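Local coordinates for protein glutathione S-transferase (Rhodospirillum rubrum F11, PDB 4O7H) that probably catalyses the conjugation of glutathione to electrophilic compounds, working as a dimer of two identical subunits, at residues E32-W35 with S40-A43; Y70-Y75 with L159-I164; R88-R93 with W153-M158; R104-P109 with H138-Y143; E108-E113 with S171-A176. All blocks are in the same frame, centred on the assembly; numbering follows the deposited sequence.

Contact 1 (E32-W35 with S40-A43); sequences EETW and SFLA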
# COMPACT_ATOMS: atom_id res chain seq x y z
N GLU A 32 7.53 -12.32 15.69
CA GLU A 32 7.91 -13.21 14.62
C GLU A 32 9.02 -12.59 13.80
O GLU A 32 8.85 -11.49 13.22
CB GLU A 32 6.74 -13.53 13.69
CG GLU A 32 7.11 -14.49 12.54
CD GLU A 32 7.36 -15.94 12.97
OE1 GLU A 32 6.97 -16.31 14.08
OE2 GLU A 32 8.03 -16.70 12.20
N GLU A 33 10.17 -13.26 13.75
CA GLU A 33 11.27 -12.82 12.92
C GLU A 33 11.09 -13.38 11.51
O GLU A 33 11.44 -14.53 11.24
CB GLU A 33 12.59 -13.30 13.56
CG GLU A 33 12.72 -12.82 15.01
CD GLU A 33 14.07 -13.17 15.66
OE1 GLU A 33 14.57 -14.29 15.49
OE2 GLU A 33 14.62 -12.30 16.38
N THR A 34 10.52 -12.56 10.61
CA THR A 34 10.04 -13.07 9.34
C THR A 34 11.18 -13.38 8.36
O THR A 34 10.96 -13.98 7.29
CB THR A 34 9.04 -12.09 8.70
OG1 THR A 34 9.57 -10.74 8.74
CG2 THR A 34 7.75 -12.09 9.51
N TRP A 35 12.39 -12.98 8.75
CA TRP A 35 13.61 -13.28 8.01
C TRP A 35 14.07 -14.71 8.27
O TRP A 35 15.01 -15.17 7.64
CB TRP A 35 14.72 -12.24 8.37
CG TRP A 35 15.00 -11.98 9.88
CD1 TRP A 35 15.95 -12.61 10.66
CD2 TRP A 35 14.37 -11.01 10.75
NE1 TRP A 35 15.92 -12.12 11.95
CE2 TRP A 35 14.99 -11.12 12.03
CE3 TRP A 35 13.38 -10.04 10.57
CZ2 TRP A 35 14.61 -10.33 13.12
CZ3 TRP A 35 12.99 -9.27 11.65
CH2 TRP A 35 13.61 -9.42 12.92
N SER A 40 4.80 -22.70 9.84
CA SER A 40 3.53 -22.50 10.55
C SER A 40 3.05 -21.03 10.39
O SER A 40 1.85 -20.76 10.26
CB SER A 40 3.64 -22.88 12.01
OG SER A 40 3.82 -24.30 12.14
N PHE A 41 3.99 -20.11 10.40
CA PHE A 41 3.64 -18.68 10.23
C PHE A 41 3.15 -18.44 8.81
O PHE A 41 2.14 -17.78 8.61
CB PHE A 41 4.81 -17.76 10.58
CG PHE A 41 4.47 -16.30 10.49
CD1 PHE A 41 3.89 -15.66 11.53
CD2 PHE A 41 4.73 -15.59 9.34
CE1 PHE A 41 3.53 -14.33 11.43
CE2 PHE A 41 4.41 -14.24 9.25
CZ PHE A 41 3.76 -13.64 10.26
N LEU A 42 3.84 -19.02 7.83
CA LEU A 42 3.45 -18.93 6.44
C LEU A 42 2.08 -19.52 6.21
O LEU A 42 1.31 -19.03 5.39
CB LEU A 42 4.45 -19.68 5.53
CG LEU A 42 5.68 -18.91 5.12
CD1 LEU A 42 6.61 -19.83 4.32
CD2 LEU A 42 5.30 -17.69 4.29
N ALA A 43 1.76 -20.62 6.92
CA ALA A 43 0.45 -21.20 6.80
C ALA A 43 -0.63 -20.22 7.23
O ALA A 43 -1.69 -20.20 6.66
CB ALA A 43 0.32 -22.50 7.62
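Glu32 and Phe41 bring the two backbones nearest, with their CA atoms 8.2 Å apart, so 32-35 and 40-43 meet through side chains alone. This is a local closure in the thioredoxin-like N-terminal domain, where the chain leaves strand 28-31 and turns into the short helix 39-44. The side chain of Phe41 has CG anti to the backbone N (chi1 -177°), which carries the ring off the helix and under Glu32. There CG of Glu32 makes a CH-pi contact over one ring face, 3.7 Å from the centroid. Beyond CG the glutamate chain bends, and its carboxylate lies nearly flat against the ring, the two planes 4° apart. OE2 of Glu32 is hydrogen-bonded to ND2 of Asn38, which fixes the carboxylate in this stacked position. Val50 also packs on the buried ring. Putting an alanine at Phe41 would probably open a gap under the aliphatic part of Glu32 and take away the surface on which its carboxylate is stacked. Thr34 approaches the ring obliquely, its methyl CG2 4.0 Å from Phe41 CE2.

Contact 2 (Y70-Y75 with L159-I164); sequences YLEEVY and LTYADI
Tyr161 reaches across to Leu71 and Glu72 and joins the two domains of the glutathione S-transferase fold, helix 64-74 of the thioredoxin-like domain and the start of helix 161-175 of the all-helical one. Along 159-164, the helix is prepared at Thr160, the N-cap, whose OG1 accepts from Ala162 N at 3.1 Å. Tyr161 follows in the first turn, with CG beside the backbone N (chi1 -78°), and its ring extends towards helix 64-74. Its hydroxyl OH arrives 4.0 Å from CB of Leu71, and it stays 4.4 Å from the backbone N of Glu72, too far for a bond. The carboxylate of Glu72 passes obliquely by the ring, with OE1 4.5 Å from CE2 of Tyr161; its real partners are Leu80 N and Lys23 NZ. Asp163 completes the capping box begun by Thr160: its OD2 takes Thr160 N at 3.0 Å, on the anti side and 17° out of the carboxylate plane. Such a box at the head of this helix is a familiar feature of the family. OD1 of Asp163 is hydrogen-bonded to Leu154 N and Trp190 NE1, tying the helix start to the loop before it and to helix 185-195. At Ile164 the first turn is closed by its N bonding to Thr160 O. Between the two segments no hydrogen bond or ion pair forms; the direct touch is loose, and the polar link runs indirectly through Leu80, which bonds to Glu72 OE1 and, by its backbone, to Tyr161.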
# COMPACT_ATOMS: atom_id res chain seq x y z
N TYR A 70 -10.14 -2.87 9.52
CA TYR A 70 -10.90 -3.80 10.35
C TYR A 70 -11.08 -3.19 11.73
O TYR A 70 -12.19 -3.23 12.30
CB TYR A 70 -10.14 -5.11 10.46
CG TYR A 70 -10.67 -6.04 11.53
CD1 TYR A 70 -11.74 -6.90 11.26
CD2 TYR A 70 -10.09 -6.06 12.79
CE1 TYR A 70 -12.23 -7.78 12.26
CE2 TYR A 70 -10.60 -6.93 13.78
CZ TYR A 70 -11.65 -7.75 13.52
OH TYR A 70 -12.15 -8.61 14.52
N LEU A 71 -10.02 -2.65 12.32
CA LEU A 71 -10.16 -2.06 13.68
C LEU A 71 -11.19 -0.93 13.70
O LEU A 71 -11.96 -0.81 14.68
CB LEU A 71 -8.84 -1.60 14.27
CG LEU A 71 -7.79 -2.66 14.54
CD1 LEU A 71 -6.51 -1.99 14.98
CD2 LEU A 71 -8.30 -3.72 15.55
N GLU A 72 -11.24 -0.12 12.65
CA GLU A 72 -12.17 1.00 12.63
C GLU A 72 -13.60 0.49 12.44
O GLU A 72 -14.56 1.10 12.93
CB GLU A 72 -11.75 2.01 11.54
CG GLU A 72 -12.54 3.31 11.53
CD GLU A 72 -12.06 4.36 12.52
OE1 GLU A 72 -11.15 4.10 13.35
OE2 GLU A 72 -12.64 5.50 12.42
N GLU A 73 -13.76 -0.63 11.77
CA GLU A 73 -15.09 -1.23 11.53
C GLU A 73 -15.62 -1.89 12.79
O GLU A 73 -16.83 -1.77 13.12
CB GLU A 73 -15.04 -2.26 10.39
CG GLU A 73 -14.89 -1.62 9.02
CD GLU A 73 -14.59 -2.60 7.91
OE1 GLU A 73 -14.75 -3.82 8.10
OE2 GLU A 73 -14.23 -2.09 6.82
N VAL A 74 -14.77 -2.61 13.49
CA VAL A 74 -15.25 -3.44 14.64
C VAL A 74 -15.18 -2.69 15.97
O VAL A 74 -15.94 -2.99 16.90
CB VAL A 74 -14.43 -4.74 14.65
CG1 VAL A 74 -14.80 -5.61 15.84
CG2 VAL A 74 -14.70 -5.50 13.35
N TYR A 75 -14.28 -1.73 16.08
CA TYR A 75 -14.01 -0.98 17.30
C TYR A 75 -13.99 0.52 16.94
O TYR A 75 -12.94 1.16 16.95
CB TYR A 75 -12.70 -1.38 17.94
CG TYR A 75 -12.52 -2.85 18.14
CD1 TYR A 75 -13.15 -3.53 19.20
CD2 TYR A 75 -11.75 -3.59 17.28
CE1 TYR A 75 -13.00 -4.91 19.37
CE2 TYR A 75 -11.60 -4.97 17.44
CZ TYR A 75 -12.21 -5.62 18.49
OH TYR A 75 -12.02 -7.00 18.63
N LEU A 159 -6.19 13.43 15.88
CA LEU A 159 -5.16 12.47 15.60
C LEU A 159 -5.78 11.30 14.82
O LEU A 159 -6.88 10.81 15.15
CB LEU A 159 -4.49 12.00 16.89
CG LEU A 159 -3.35 11.01 16.64
CD1 LEU A 159 -2.11 11.31 17.47
CD2 LEU A 159 -3.84 9.62 16.82
N THR A 160 -5.06 10.83 13.77
CA THR A 160 -5.58 9.76 12.91
C THR A 160 -4.46 8.81 12.54
O THR A 160 -3.30 8.98 12.95
CB THR A 160 -6.15 10.30 11.60
OG1 THR A 160 -5.10 10.93 10.84
CG2 THR A 160 -7.27 11.27 11.89
N TYR A 161 -4.83 7.82 11.74
CA TYR A 161 -3.86 6.88 11.20
C TYR A 161 -2.76 7.66 10.44
O TYR A 161 -1.66 7.17 10.26
CB TYR A 161 -4.52 5.90 10.25
CG TYR A 161 -5.26 4.80 10.95
CD1 TYR A 161 -4.61 3.99 11.86
CD2 TYR A 161 -6.58 4.54 10.69
CE1 TYR A 161 -5.27 2.97 12.47
CE2 TYR A 161 -7.23 3.50 11.30
CZ TYR A 161 -6.58 2.75 12.22
OH TYR A 161 -7.26 1.73 12.83
N ALA A 162 -3.03 8.86 9.95
CA ALA A 162 -1.95 9.60 9.30
C ALA A 162 -0.82 9.91 10.21
O ALA A 162 0.39 9.71 9.86
CB ALA A 162 -2.51 10.89 8.70
N ASP A 163 -1.13 10.46 11.38
CA ASP A 163 -0.08 10.75 12.36
C ASP A 163 0.61 9.47 12.83
O ASP A 163 1.85 9.41 12.95
CB ASP A 163 -0.70 11.41 13.59
CG ASP A 163 -1.48 12.66 13.26
OD1 ASP A 163 -0.85 13.75 13.21
OD2 ASP A 163 -2.72 12.52 13.05
N ILE A 164 -0.18 8.42 13.03
CA ILE A 164 0.40 7.17 13.53
C ILE A 164 1.39 6.59 12.52
O ILE A 164 2.51 6.22 12.85
CB ILE A 164 -0.67 6.17 13.86
CG1 ILE A 164 -1.53 6.68 15.05
CG2 ILE A 164 -0.05 4.86 14.28
CD1 ILE A 164 -2.76 5.85 15.23

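Contact 3 (R88-R93 with W153-M158); sequences RAEVRR and WLAGDM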
# COMPACT_ATOMS: atom_id res chain seq x y z
N ARG A 88 -11.85 11.39 5.83
CA ARG A 88 -11.31 9.99 5.76
C ARG A 88 -10.42 9.82 4.53
O ARG A 88 -9.36 9.16 4.60
CB ARG A 88 -12.44 8.98 5.76
CG ARG A 88 -13.19 8.98 7.06
CD ARG A 88 -14.56 8.46 6.92
NE ARG A 88 -14.57 7.04 6.70
CZ ARG A 88 -14.62 6.13 7.66
NH1 ARG A 88 -14.62 6.49 8.93
NH2 ARG A 88 -14.68 4.84 7.33
N ALA A 89 -10.81 10.41 3.40
CA ALA A 89 -9.98 10.35 2.21
C ALA A 89 -8.62 11.03 2.40
O ALA A 89 -7.63 10.58 1.83
CB ALA A 89 -10.73 10.98 1.04
N GLU A 90 -8.57 12.15 3.14
CA GLU A 90 -7.32 12.86 3.41
C GLU A 90 -6.43 12.01 4.32
O GLU A 90 -5.20 11.88 4.11
CB GLU A 90 -7.63 14.24 4.02
CG GLU A 90 -6.44 15.06 4.44
CD GLU A 90 -5.51 15.48 3.31
OE1 GLU A 90 -5.84 15.30 2.12
OE2 GLU A 90 -4.39 16.00 3.62
N VAL A 91 -7.05 11.41 5.33
CA VAL A 91 -6.29 10.47 6.19
C VAL A 91 -5.66 9.37 5.33
O VAL A 91 -4.45 9.04 5.46
CB VAL A 91 -7.18 9.84 7.27
CG1 VAL A 91 -6.39 8.76 8.02
CG2 VAL A 91 -7.66 10.90 8.24
N ARG A 92 -6.47 8.75 4.47
CA ARG A 92 -5.99 7.64 3.64
C ARG A 92 -4.91 8.07 2.62
O ARG A 92 -3.92 7.32 2.37
CB ARG A 92 -7.15 6.89 3.00
CG ARG A 92 -8.01 6.17 3.99
CD ARG A 92 -8.91 5.17 3.33
NE ARG A 92 -9.83 4.45 4.22
CZ ARG A 92 -11.12 4.73 4.41
NH1 ARG A 92 -11.71 5.77 3.84
NH2 ARG A 92 -11.83 3.94 5.16
N ARG A 93 -5.06 9.28 2.06
CA ARG A 93 -4.04 9.87 1.22
C ARG A 93 -2.71 9.92 1.94
O ARG A 93 -1.68 9.54 1.37
CB ARG A 93 -4.46 11.30 0.74
CG ARG A 93 -3.43 11.95 -0.17
CD ARG A 93 -3.79 13.41 -0.51
NE ARG A 93 -3.56 14.34 0.60
CZ ARG A 93 -2.36 14.82 0.90
NH1 ARG A 93 -1.29 14.42 0.21
NH2 ARG A 93 -2.24 15.67 1.90
N TRP A 153 -3.40 18.36 13.59
CA TRP A 153 -2.71 17.08 13.43
C TRP A 153 -2.53 16.91 11.92
O TRP A 153 -3.02 17.70 11.11
CB TRP A 153 -3.53 15.94 14.03
CG TRP A 153 -3.64 15.98 15.50
CD1 TRP A 153 -4.72 16.43 16.23
CD2 TRP A 153 -2.67 15.56 16.46
NE1 TRP A 153 -4.46 16.32 17.58
CE2 TRP A 153 -3.22 15.79 17.75
CE3 TRP A 153 -1.38 15.04 16.36
CZ2 TRP A 153 -2.52 15.48 18.93
CZ3 TRP A 153 -0.70 14.75 17.52
CH2 TRP A 153 -1.26 14.99 18.79
N LEU A 154 -1.84 15.86 11.45
CA LEU A 154 -1.43 15.86 10.02
C LEU A 154 -2.58 15.89 9.02
O LEU A 154 -2.46 16.48 7.96
CB LEU A 154 -0.60 14.64 9.63
CG LEU A 154 0.80 14.51 10.16
CD1 LEU A 154 1.42 13.26 9.52
CD2 LEU A 154 1.61 15.73 9.78
N ALA A 155 -3.69 15.26 9.37
CA ALA A 155 -4.85 15.14 8.48
C ALA A 155 -5.98 16.05 8.84
O ALA A 155 -7.03 16.01 8.17
CB ALA A 155 -5.35 13.70 8.43
N GLY A 156 -5.82 16.85 9.88
CA GLY A 156 -6.86 17.79 10.34
C GLY A 156 -6.99 17.89 11.85
O GLY A 156 -6.01 17.95 12.57
N ASP A 157 -8.24 17.95 12.33
CA ASP A 157 -8.53 18.36 13.69
C ASP A 157 -8.31 17.30 14.77
O ASP A 157 -8.25 17.61 15.96
CB ASP A 157 -10.00 18.84 13.77
N MET A 158 -8.10 16.05 14.36
CA MET A 158 -7.97 14.97 15.34
C MET A 158 -6.80 14.09 14.91
O MET A 158 -6.48 14.07 13.75
CB MET A 158 -9.23 14.13 15.38
CG MET A 158 -9.75 13.66 14.06
SD MET A 158 -11.28 12.69 14.18
CE MET A 158 -10.57 11.08 14.49
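Val91 and Ala155 lie closest, their CA atoms only 5.4 Å apart, where helix 85-119 runs against the type I beta turn from Trp153 to Gly156 that leads from helix 127-150 towards helix 161-175. The small methyl CB of Ala155 permits this approach, meeting CG2 of Val91 at 3.6 Å. That valine branch is anti to its own carbonyl carbon, which directs it at the turn, and it touches Thr160 as well. Glu90 adds its aliphatic part, CG resting 3.9 Å from Ala155 O. The glutamate chain then bends, and Arg93 grips its carboxylate side-on. NE of Arg93 donates to OE1 of Glu90 almost straight (176°), coming from above the carboxylate plane, while NH2 gives a 2.8 Å bond to OE2 on its syn side. Arg151 pairs with the same OE2 and also with Leu154 O, so the charge cluster extends to the turn. A leucine at Glu90 would probably leave both arginines without their shared anion and set the Arg93 guanidinium freer to turn. The contact thus divides its chemistry: a single close methyl pair joins helix and turn, and the neighbouring carboxylate, shared by Arg93 and Arg151, probably has its negative charge well compensated.

Contact 4 (R104-P109 with H138-Y143); sequences REVTEP and HTHLRY
At the edge of the His140 imidazole lies the carboxylate of Glu105, while CG2 of Val106 approaches obliquely, 4.0 Å from CD2 of His140. Outside the two segments, Phe102 meets the same ring edge-to-face and Trp97 meets it at a steep angle. The one bond across is from His140 NE2 to Glu105 OE1, 2.8 Å long with an N-H...O angle of 163°. The oxygen stays near the imidazole plane, yet the carboxylate is turned 66° against the ring, and OE1 is met on the anti side but well out of the carboxylate plane. Glu105 reaches the histidine by keeping its chain extended beyond CG (chi2 178°), crossing it at about a right angle. Its other oxygen, OE2, is paired with Lys101. ND1 of His140 is hydrogen-bonded to NE1 of Trp97, so both ring nitrogens are engaged and the rotation of the imidazole is fixed. Glu105 sits in a wider, pi-type turn of helix 85-119. This polar link joins helix 85-119 to helix 127-150 in the all-helical domain; Val106 leans also on Ile173 of helix 161-175, and Arg104 pairs with Glu108 of the second subunit.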
# COMPACT_ATOMS: atom_id res chain seq x y z
N ARG A 104 9.37 4.02 0.52
CA ARG A 104 10.29 3.66 -0.55
C ARG A 104 11.54 4.52 -0.55
O ARG A 104 12.63 4.02 -0.88
CB ARG A 104 9.57 3.70 -1.94
CG ARG A 104 8.55 2.58 -2.07
CD ARG A 104 9.11 1.14 -2.14
NE ARG A 104 9.89 0.90 -3.37
CZ ARG A 104 9.36 0.58 -4.56
NH1 ARG A 104 8.06 0.40 -4.67
NH2 ARG A 104 10.14 0.41 -5.61
N GLU A 105 11.39 5.79 -0.20
CA GLU A 105 12.45 6.77 -0.33
C GLU A 105 13.36 6.82 0.90
O GLU A 105 14.51 7.29 0.80
CB GLU A 105 11.87 8.16 -0.57
CG GLU A 105 11.17 8.30 -1.92
CD GLU A 105 10.53 9.66 -2.21
OE1 GLU A 105 10.51 10.57 -1.36
OE2 GLU A 105 10.03 9.85 -3.35
N VAL A 106 12.85 6.40 2.05
CA VAL A 106 13.55 6.58 3.33
C VAL A 106 13.59 5.29 4.18
O VAL A 106 14.63 4.75 4.53
CB VAL A 106 12.89 7.74 4.12
CG1 VAL A 106 13.68 7.97 5.41
CG2 VAL A 106 12.76 9.05 3.33
N THR A 107 12.42 4.79 4.58
CA THR A 107 12.37 3.66 5.47
C THR A 107 13.03 2.39 4.95
O THR A 107 13.88 1.77 5.63
CB THR A 107 10.92 3.32 5.84
OG1 THR A 107 10.26 4.54 6.20
CG2 THR A 107 10.92 2.37 7.04
N GLU A 108 12.68 1.99 3.73
CA GLU A 108 13.26 0.78 3.17
C GLU A 108 14.77 0.82 3.13
O GLU A 108 15.38 -0.09 3.67
CB GLU A 108 12.73 0.47 1.77
CG GLU A 108 11.42 -0.25 1.81
CD GLU A 108 10.92 -0.72 0.45
OE1 GLU A 108 11.53 -0.39 -0.58
OE2 GLU A 108 9.90 -1.40 0.45
N PRO A 109 15.37 1.85 2.52
CA PRO A 109 16.84 1.80 2.51
C PRO A 109 17.47 1.92 3.90
O PRO A 109 18.40 1.19 4.22
CB PRO A 109 17.21 2.96 1.64
CG PRO A 109 16.04 3.88 1.60
CD PRO A 109 14.87 2.93 1.68
N HIS A 138 14.60 14.80 4.44
CA HIS A 138 14.34 16.24 4.53
C HIS A 138 13.04 16.70 3.81
O HIS A 138 12.31 17.53 4.33
CB HIS A 138 15.53 17.01 3.94
CG HIS A 138 16.72 17.04 4.82
ND1 HIS A 138 16.89 17.96 5.82
CD2 HIS A 138 17.82 16.25 4.85
CE1 HIS A 138 18.04 17.74 6.43
NE2 HIS A 138 18.62 16.71 5.87
N THR A 139 12.79 16.21 2.60
CA THR A 139 11.61 16.62 1.83
C THR A 139 10.35 16.25 2.57
O THR A 139 9.39 17.02 2.63
CB THR A 139 11.60 15.91 0.47
OG1 THR A 139 12.91 16.04 -0.14
CG2 THR A 139 10.56 16.48 -0.42
N HIS A 140 10.37 15.05 3.17
CA HIS A 140 9.22 14.61 3.98
C HIS A 140 8.99 15.40 5.24
O HIS A 140 7.84 15.67 5.62
CB HIS A 140 9.34 13.14 4.28
CG HIS A 140 9.20 12.31 3.06
ND1 HIS A 140 7.96 11.93 2.57
CD2 HIS A 140 10.12 11.84 2.19
CE1 HIS A 140 8.13 11.28 1.43
NE2 HIS A 140 9.43 11.23 1.17
N LEU A 141 10.09 15.71 5.94
CA LEU A 141 9.98 16.56 7.10
C LEU A 141 9.49 17.96 6.78
O LEU A 141 8.74 18.51 7.56
CB LEU A 141 11.28 16.63 7.88
CG LEU A 141 11.61 15.33 8.60
CD1 LEU A 141 13.10 15.29 8.93
CD2 LEU A 141 10.76 15.09 9.84
N ARG A 142 9.90 18.51 5.63
CA ARG A 142 9.39 19.83 5.22
C ARG A 142 7.87 19.77 4.98
O ARG A 142 7.12 20.71 5.33
CB ARG A 142 10.10 20.35 3.95
CG ARG A 142 11.54 20.76 4.14
CD ARG A 142 12.03 21.71 3.02
NE ARG A 142 12.01 21.06 1.72
CZ ARG A 142 12.98 20.27 1.27
NH1 ARG A 142 14.05 20.03 2.02
NH2 ARG A 142 12.85 19.71 0.07
N TYR A 143 7.41 18.66 4.41
CA TYR A 143 5.98 18.50 4.17
C TYR A 143 5.18 18.37 5.45
O TYR A 143 4.13 18.95 5.61
CB TYR A 143 5.75 17.29 3.24
CG TYR A 143 4.35 17.13 2.75
CD1 TYR A 143 3.63 18.23 2.31
CD2 TYR A 143 3.75 15.89 2.75
CE1 TYR A 143 2.33 18.08 1.85
CE2 TYR A 143 2.46 15.73 2.28
CZ TYR A 143 1.76 16.82 1.83
OH TYR A 143 0.47 16.71 1.42

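Contact 5 (E108-E113 with S171-A176); sequences EPLVRE and SLIDYA
Leu110 lays its CD1 methyl against CG2 of Ile173 at 4.0 Å, the two side chains crossing at about a right angle. This is helix-to-helix packing in the all-helical C-terminal domain of the glutathione S-transferase fold, between the long helix 85-119 and helix 161-175. The backbones come close: CA of Leu110 is 6.9 Å from CA of Ile173, and the neighbouring pair Val111 and Leu172 is almost equally near. At Ile173 the CG2 branch is anti to the backbone N, which brings that methyl round to the leucine although the CB bond itself does not point that way. Val111 makes the second touch, its CG2 branch meeting CB of Leu172 at 4.0 Å. With nothing but methyl and methylene groups on both sides, no polar bond crosses, and this interface buries the largest surface of the five contacts.

Three of the four residues have further neighbours. Leu110 also packs on Ile130 of helix 127-150, Ile173 on Phe102, and Leu172 on Pro11 and Arg14 of helix 11-22, so the seam reaches into the N-terminal domain. Pro109, just before Leu110, marks a kink of helix 85-119, where its nitrogen has no hydrogen to give to the preceding turn. Away from the seam, Arg112 and Glu113 form a salt bridge along their own helix. NE of Arg112 lies 2.6 Å from OE2 of Glu113; the oxygen lies in the guanidinium plane, while NE comes to it on the anti side, tilted 28° out of the carboxylate plane.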
# COMPACT_ATOMS: atom_id res chain seq x y z
N GLU A 108 12.68 1.99 3.73
CA GLU A 108 13.26 0.78 3.17
C GLU A 108 14.77 0.82 3.13
O GLU A 108 15.38 -0.09 3.67
CB GLU A 108 12.73 0.47 1.77
CG GLU A 108 11.42 -0.25 1.81
CD GLU A 108 10.92 -0.72 0.45
OE1 GLU A 108 11.53 -0.39 -0.58
OE2 GLU A 108 9.90 -1.40 0.45
N PRO A 109 15.37 1.85 2.52
CA PRO A 109 16.84 1.80 2.51
C PRO A 109 17.47 1.92 3.90
O PRO A 109 18.40 1.19 4.22
CB PRO A 109 17.21 2.96 1.64
CG PRO A 109 16.04 3.88 1.60
CD PRO A 109 14.87 2.93 1.68
N LEU A 110 16.97 2.79 4.76
CA LEU A 110 17.69 2.98 6.04
C LEU A 110 17.49 1.81 6.98
O LEU A 110 18.39 1.39 7.67
CB LEU A 110 17.30 4.30 6.67
CG LEU A 110 17.78 5.55 5.92
CD1 LEU A 110 17.21 6.84 6.46
CD2 LEU A 110 19.32 5.69 5.91
N VAL A 111 16.27 1.29 7.06
CA VAL A 111 16.02 0.16 7.92
C VAL A 111 16.80 -1.09 7.45
O VAL A 111 17.39 -1.80 8.26
CB VAL A 111 14.50 -0.16 8.06
CG1 VAL A 111 14.27 -1.48 8.76
CG2 VAL A 111 13.84 0.96 8.78
N ARG A 112 16.81 -1.31 6.14
CA ARG A 112 17.44 -2.50 5.60
C ARG A 112 18.95 -2.39 5.92
O ARG A 112 19.54 -3.31 6.49
CB ARG A 112 17.22 -2.63 4.09
CG ARG A 112 17.79 -3.94 3.53
CD ARG A 112 17.71 -3.97 2.01
NE ARG A 112 18.33 -2.81 1.42
CZ ARG A 112 17.70 -1.88 0.72
NH1 ARG A 112 16.38 -1.96 0.51
NH2 ARG A 112 18.40 -0.84 0.27
N GLU A 113 19.53 -1.26 5.54
CA GLU A 113 20.98 -1.10 5.55
C GLU A 113 21.54 -0.94 6.95
O GLU A 113 22.61 -1.48 7.26
CB GLU A 113 21.40 0.06 4.66
CG GLU A 113 21.01 -0.09 3.19
CD GLU A 113 21.51 -1.38 2.57
OE1 GLU A 113 22.65 -1.81 2.90
OE2 GLU A 113 20.78 -1.97 1.75
N SER A 171 9.92 6.79 13.64
CA SER A 171 10.48 6.18 14.84
C SER A 171 11.58 5.22 14.45
O SER A 171 12.57 5.03 15.21
CB SER A 171 9.43 5.51 15.70
OG SER A 171 8.93 4.29 15.21
N LEU A 172 11.43 4.57 13.29
CA LEU A 172 12.48 3.63 12.85
C LEU A 172 13.69 4.39 12.29
O LEU A 172 14.83 4.00 12.57
CB LEU A 172 11.94 2.65 11.83
CG LEU A 172 11.19 1.54 12.53
CD1 LEU A 172 10.24 0.91 11.51
CD2 LEU A 172 12.18 0.53 13.12
N ILE A 173 13.46 5.51 11.61
CA ILE A 173 14.56 6.37 11.17
C ILE A 173 15.29 6.91 12.39
O ILE A 173 16.52 6.97 12.41
CB ILE A 173 14.11 7.54 10.26
CG1 ILE A 173 13.16 7.03 9.13
CG2 ILE A 173 15.31 8.23 9.64
CD1 ILE A 173 13.57 5.72 8.48
N ASP A 174 14.54 7.19 13.43
CA ASP A 174 15.13 7.75 14.65
C ASP A 174 15.90 6.67 15.40
O ASP A 174 16.98 6.96 15.93
CB ASP A 174 14.04 8.37 15.52
CG ASP A 174 14.55 9.38 16.51
OD1 ASP A 174 15.40 10.17 16.15
OD2 ASP A 174 14.00 9.44 17.66
N TYR A 175 15.39 5.45 15.43
CA TYR A 175 16.13 4.33 16.01
C TYR A 175 17.53 4.16 15.35
O TYR A 175 18.53 3.85 16.05
CB TYR A 175 15.28 3.05 15.92
CG TYR A 175 15.75 1.96 16.82
CD1 TYR A 175 16.89 1.24 16.54
CD2 TYR A 175 15.05 1.67 17.98
CE1 TYR A 175 17.31 0.23 17.40
CE2 TYR A 175 15.46 0.67 18.86
CZ TYR A 175 16.61 -0.03 18.55
OH TYR A 175 17.03 -1.03 19.41
N ALA A 176 17.60 4.41 14.04
CA ALA A 176 18.84 4.38 13.28
C ALA A 176 19.69 5.63 13.44
O ALA A 176 20.82 5.66 12.94
CB ALA A 176 18.54 4.14 11.80

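Overall arrangement
Contact 1 alone lies wholly within the thioredoxin-like domain and closes first along the chain; its centre is about 33 Å from that of contact 3, across the molecule. Contact 2 joins that domain to the helical one and encloses contacts 3 and 4 in its chain loop, contact 4 also nested in contact 3. Contacts 3, 4 and 5 follow one another along helix 85-119, and contacts 2 and 5 share helix 161-175 with centres about 24 Å apart. Contacts 4 and 5 touch through Val106 and Ile173, contacts 3 and 4 through Arg93 and Tyr143. Helix 85-119 is thus the spine of contacts 3, 4 and 5, and contacts 2, 3 and 4 also reach the second subunit.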